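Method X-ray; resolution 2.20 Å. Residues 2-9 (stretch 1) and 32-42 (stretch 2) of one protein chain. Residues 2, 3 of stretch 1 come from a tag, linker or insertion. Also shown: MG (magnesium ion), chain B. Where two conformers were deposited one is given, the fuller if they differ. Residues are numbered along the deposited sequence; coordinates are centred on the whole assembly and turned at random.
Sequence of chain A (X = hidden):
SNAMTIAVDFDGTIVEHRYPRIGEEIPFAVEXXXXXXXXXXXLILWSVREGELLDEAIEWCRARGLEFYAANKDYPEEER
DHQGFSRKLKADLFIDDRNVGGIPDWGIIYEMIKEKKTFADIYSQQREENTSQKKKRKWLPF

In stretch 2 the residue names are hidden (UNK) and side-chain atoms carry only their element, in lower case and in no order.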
# COMPACT_ATOMS: atom_id res chain seq x y z
N ASN A 2 13.24 12.35 -4.87
CA ASN A 2 14.39 11.88 -5.72
C ASN A 2 15.00 10.59 -5.18
O ASN A 2 14.83 9.54 -5.79
CB ASN A 2 15.42 12.99 -5.91
CG ASN A 2 16.34 12.72 -7.09
OD1 ASN A 2 16.49 11.57 -7.52
ND2 ASN A 2 16.97 13.78 -7.61
N ALA A 3 15.70 10.65 -4.05
CA ALA A 3 15.90 9.44 -3.23
C ALA A 3 14.66 9.29 -2.36
O ALA A 3 14.14 10.27 -1.83
CB ALA A 3 17.12 9.55 -2.38
N MSE A 4 14.17 8.06 -2.24
CA MSE A 4 12.86 7.84 -1.66
C MSE A 4 12.86 6.79 -0.54
O MSE A 4 13.69 5.90 -0.50
CB MSE A 4 11.89 7.41 -2.75
CG MSE A 4 11.46 8.48 -3.77
SE MSE A 4 9.97 7.74 -4.88
CE MSE A 4 10.97 6.41 -5.92
N THR A 5 11.88 6.89 0.34
CA THR A 5 11.64 5.87 1.33
C THR A 5 10.56 4.94 0.80
O THR A 5 9.42 5.34 0.59
CB THR A 5 11.16 6.51 2.64
OG1 THR A 5 12.14 7.47 3.08
CG2 THR A 5 10.96 5.45 3.73
N ILE A 6 10.92 3.68 0.60
CA ILE A 6 10.07 2.71 -0.07
C ILE A 6 9.66 1.66 0.96
O ILE A 6 10.55 1.04 1.57
CB ILE A 6 10.85 2.06 -1.20
CG1 ILE A 6 11.36 3.15 -2.18
CG2 ILE A 6 10.02 1.00 -1.91
CD1 ILE A 6 12.19 2.65 -3.29
N ALA A 7 8.35 1.47 1.14
CA ALA A 7 7.84 0.40 1.99
C ALA A 7 7.69 -0.85 1.14
O ALA A 7 7.06 -0.81 0.10
CB ALA A 7 6.50 0.79 2.57
N VAL A 8 8.28 -1.96 1.58
CA VAL A 8 8.19 -3.19 0.80
C VAL A 8 7.54 -4.31 1.61
O VAL A 8 8.01 -4.67 2.71
CB VAL A 8 9.56 -3.67 0.23
CG1 VAL A 8 9.36 -4.78 -0.87
CG2 VAL A 8 10.35 -2.49 -0.33
N ASP A 9 6.49 -4.87 1.05
CA ASP A 9 5.82 -6.00 1.67
C ASP A 9 6.73 -7.23 1.59
O ASP A 9 7.67 -7.26 0.80
CB ASP A 9 4.49 -6.23 0.99
CG ASP A 9 3.79 -7.45 1.50
OD1 ASP A 9 3.58 -7.54 2.71
OD2 ASP A 9 3.40 -8.31 0.67
N UNK A 32 16.97 -6.63 -6.90
CA UNK A 32 16.41 -5.36 -7.41
C UNK A 32 16.35 -4.35 -6.26
O UNK A 32 16.61 -3.15 -6.43
o UNK A 32 15.09 -6.51 -9.16
c UNK A 32 14.98 -5.56 -8.08
c UNK A 32 14.40 -4.25 -8.63
N UNK A 33 16.00 -4.86 -5.08
CA UNK A 33 15.92 -4.04 -3.91
C UNK A 33 17.33 -3.53 -3.55
O UNK A 33 17.50 -2.34 -3.26
c UNK A 33 15.27 -4.82 -2.75
c UNK A 33 13.75 -5.02 -2.82
c UNK A 33 13.26 -6.03 -1.75
c UNK A 33 13.02 -3.69 -2.69
N UNK A 34 18.33 -4.40 -3.63
CA UNK A 34 19.70 -3.95 -3.36
C UNK A 34 20.13 -2.90 -4.37
O UNK A 34 20.74 -1.90 -4.01
c UNK A 34 20.68 -5.11 -3.34
c UNK A 34 20.67 -5.83 -1.99
c UNK A 34 22.23 -7.77 -2.42
c UNK A 34 20.82 -7.32 -2.15
n UNK A 34 22.28 -9.27 -2.69
N UNK A 35 19.79 -3.12 -5.63
CA UNK A 35 20.07 -2.10 -6.63
C UNK A 35 19.43 -0.78 -6.22
O UNK A 35 20.06 0.24 -6.36
c UNK A 35 19.66 -2.42 -10.48
c UNK A 35 19.93 -1.62 -9.21
c UNK A 35 19.62 -2.54 -8.03
c UNK A 35 21.39 -1.11 -9.21
N UNK A 36 18.20 -0.80 -5.70
CA UNK A 36 17.51 0.44 -5.26
C UNK A 36 18.23 1.18 -4.11
O UNK A 36 18.35 2.40 -4.13
c UNK A 36 13.75 -0.68 -5.64
c UNK A 36 16.03 0.16 -4.90
c UNK A 36 14.94 1.04 -7.06
c UNK A 36 15.11 -0.16 -6.10
N UNK A 37 18.67 0.42 -3.12
CA UNK A 37 19.57 0.91 -2.07
C UNK A 37 20.86 1.54 -2.59
O UNK A 37 21.26 2.59 -2.09
c UNK A 37 18.87 -0.73 -0.33
n UNK A 37 18.72 -1.80 1.85
c UNK A 37 19.97 -0.21 -1.13
o UNK A 37 20.30 -2.49 0.37
c UNK A 37 19.35 -1.75 0.66
N UNK A 38 21.49 0.90 -3.58
CA UNK A 38 22.67 1.45 -4.25
C UNK A 38 22.35 2.83 -4.78
O UNK A 38 23.19 3.72 -4.77
c UNK A 38 23.14 0.57 -5.42
c UNK A 38 24.62 0.70 -5.75
c UNK A 38 24.92 1.04 -7.22
n UNK A 38 23.97 0.76 -8.12
o UNK A 38 25.99 1.55 -7.54
N UNK A 39 21.11 3.00 -5.24
CA UNK A 39 20.68 4.28 -5.81
C UNK A 39 20.22 5.26 -4.73
O UNK A 39 19.69 6.32 -5.04
o UNK A 39 19.90 4.27 -9.60
c UNK A 39 19.73 2.82 -7.69
o UNK A 39 19.66 2.09 -9.95
c UNK A 39 19.75 3.08 -9.19
c UNK A 39 19.55 4.08 -6.84
N UNK A 40 20.43 4.87 -3.46
CA UNK A 40 20.22 5.71 -2.27
C UNK A 40 18.79 5.75 -1.73
O UNK A 40 18.47 6.61 -0.90
c UNK A 40 22.19 7.26 -2.92
c UNK A 40 20.74 7.15 -2.47
c UNK A 40 24.60 6.66 -2.65
c UNK A 40 23.17 6.41 -2.11
n UNK A 40 25.55 5.58 -2.26
N UNK A 41 17.93 4.85 -2.20
CA UNK A 41 16.57 4.76 -1.67
C UNK A 41 16.68 4.07 -0.32
O UNK A 41 17.62 3.31 -0.09
c UNK A 41 15.62 4.00 -2.62
c UNK A 41 15.84 4.37 -5.18
n UNK A 41 14.78 5.90 -4.05
n UNK A 41 15.43 5.38 -6.02
c UNK A 41 14.79 6.29 -5.31
c UNK A 41 15.43 4.69 -3.93
N UNK A 42 15.74 4.35 0.58
CA UNK A 42 15.66 3.65 1.84
C UNK A 42 14.58 2.58 1.69
O UNK A 42 13.54 2.88 1.14
n UNK A 42 17.67 8.84 6.47
c UNK A 42 16.33 5.53 3.42
c UNK A 42 16.64 8.19 6.00
c UNK A 42 15.76 6.48 4.45
c UNK A 42 15.26 4.58 2.97
n UNK A 42 15.43 8.43 6.49
n UNK A 42 16.82 7.27 5.06
MG MG B . 1.86 -9.72 0.51
O HOH W 1 12.82 7.97 5.51
O HOH W 2 1.64 -9.89 2.50
O HOH W 3 0.74 -7.96 0.89
O HOH W 4 0.24 -11.02 0.08

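Position 32 has three side-chain atoms: a carbon carrying one oxygen and one carbon. A branched hydroxyl of this kind is threonine, T32; its side chain is out of reach of stretch 1. Position 33 has four carbons, forked at the second, and one tip lies 3.8 Å from V8 CG2. The fork at the second carbon makes it leucine, L33, and that tip CD2. Position 34 carries four carbons in a row ending in nitrogen, the lysine pattern, K34, and is out of reach. Position 35 repeats the four-carbon fork, so it is L35, also out of reach.

Position 36 has the same fork, but its CB points toward stretch 1 and one tip comes 4.4 Å from I6 CD1; it is L36, the tip CD1. Positions 37 and 38 each have three carbons, the third carrying one oxygen and one nitrogen. These are glutamines, Q37 and Q38, neither touching stretch 1. At 39 the third carbon carries two oxygens, a carboxylate: E39, the first residue to leave helical phi/psi. Position 40, four carbons in a row ending in nitrogen, is K40; its phi of 85° is positive, and its CB lies 4.3 Å from A3 CB, a tag residue, while its end leads away.

Position 41 shows one carbon and then a five-membered ring of three carbons and two nitrogens. One ring nitrogen is 2.9 Å from M4 N, near the ring plane. This is histidine, H41, and the nitrogen is ND1, accepting from M4 N at 142°; as acceptor it carries no proton. H41 CB also packs 3.7 Å from I6 CD1. Position 42 has three carbons, a nitrogen, then a carbon bearing two more nitrogens; its third carbon lies 4.0 Å from T5 OG1. This is arginine, R42, and that carbon is CD. R42 NH1 donates to water 1 at 2.8 Å, and T5 OG1 lies 2.6 Å from that same water.

The contact joins a parallel bridge to a small apolar patch. R42 N donates to M4 O (2.8 Å, 157°) and I6 N to R42 O (2.8 Å, 168°), so the backbone of R42 is held on both sides of T5, whose CA is 4.6 Å from R42 CA. The side chains of T5 and R42 share one face, which lets the water link them. I6 and V8 point toward the helix and meet L36 and L33, while A7, between them, points away. H41 joins the two parts: its ring nitrogen ND1 accepts from the M4 amide, and its CB meets I6 CD1.

Stretch 2 (32-42) TLKLLQQEKHR
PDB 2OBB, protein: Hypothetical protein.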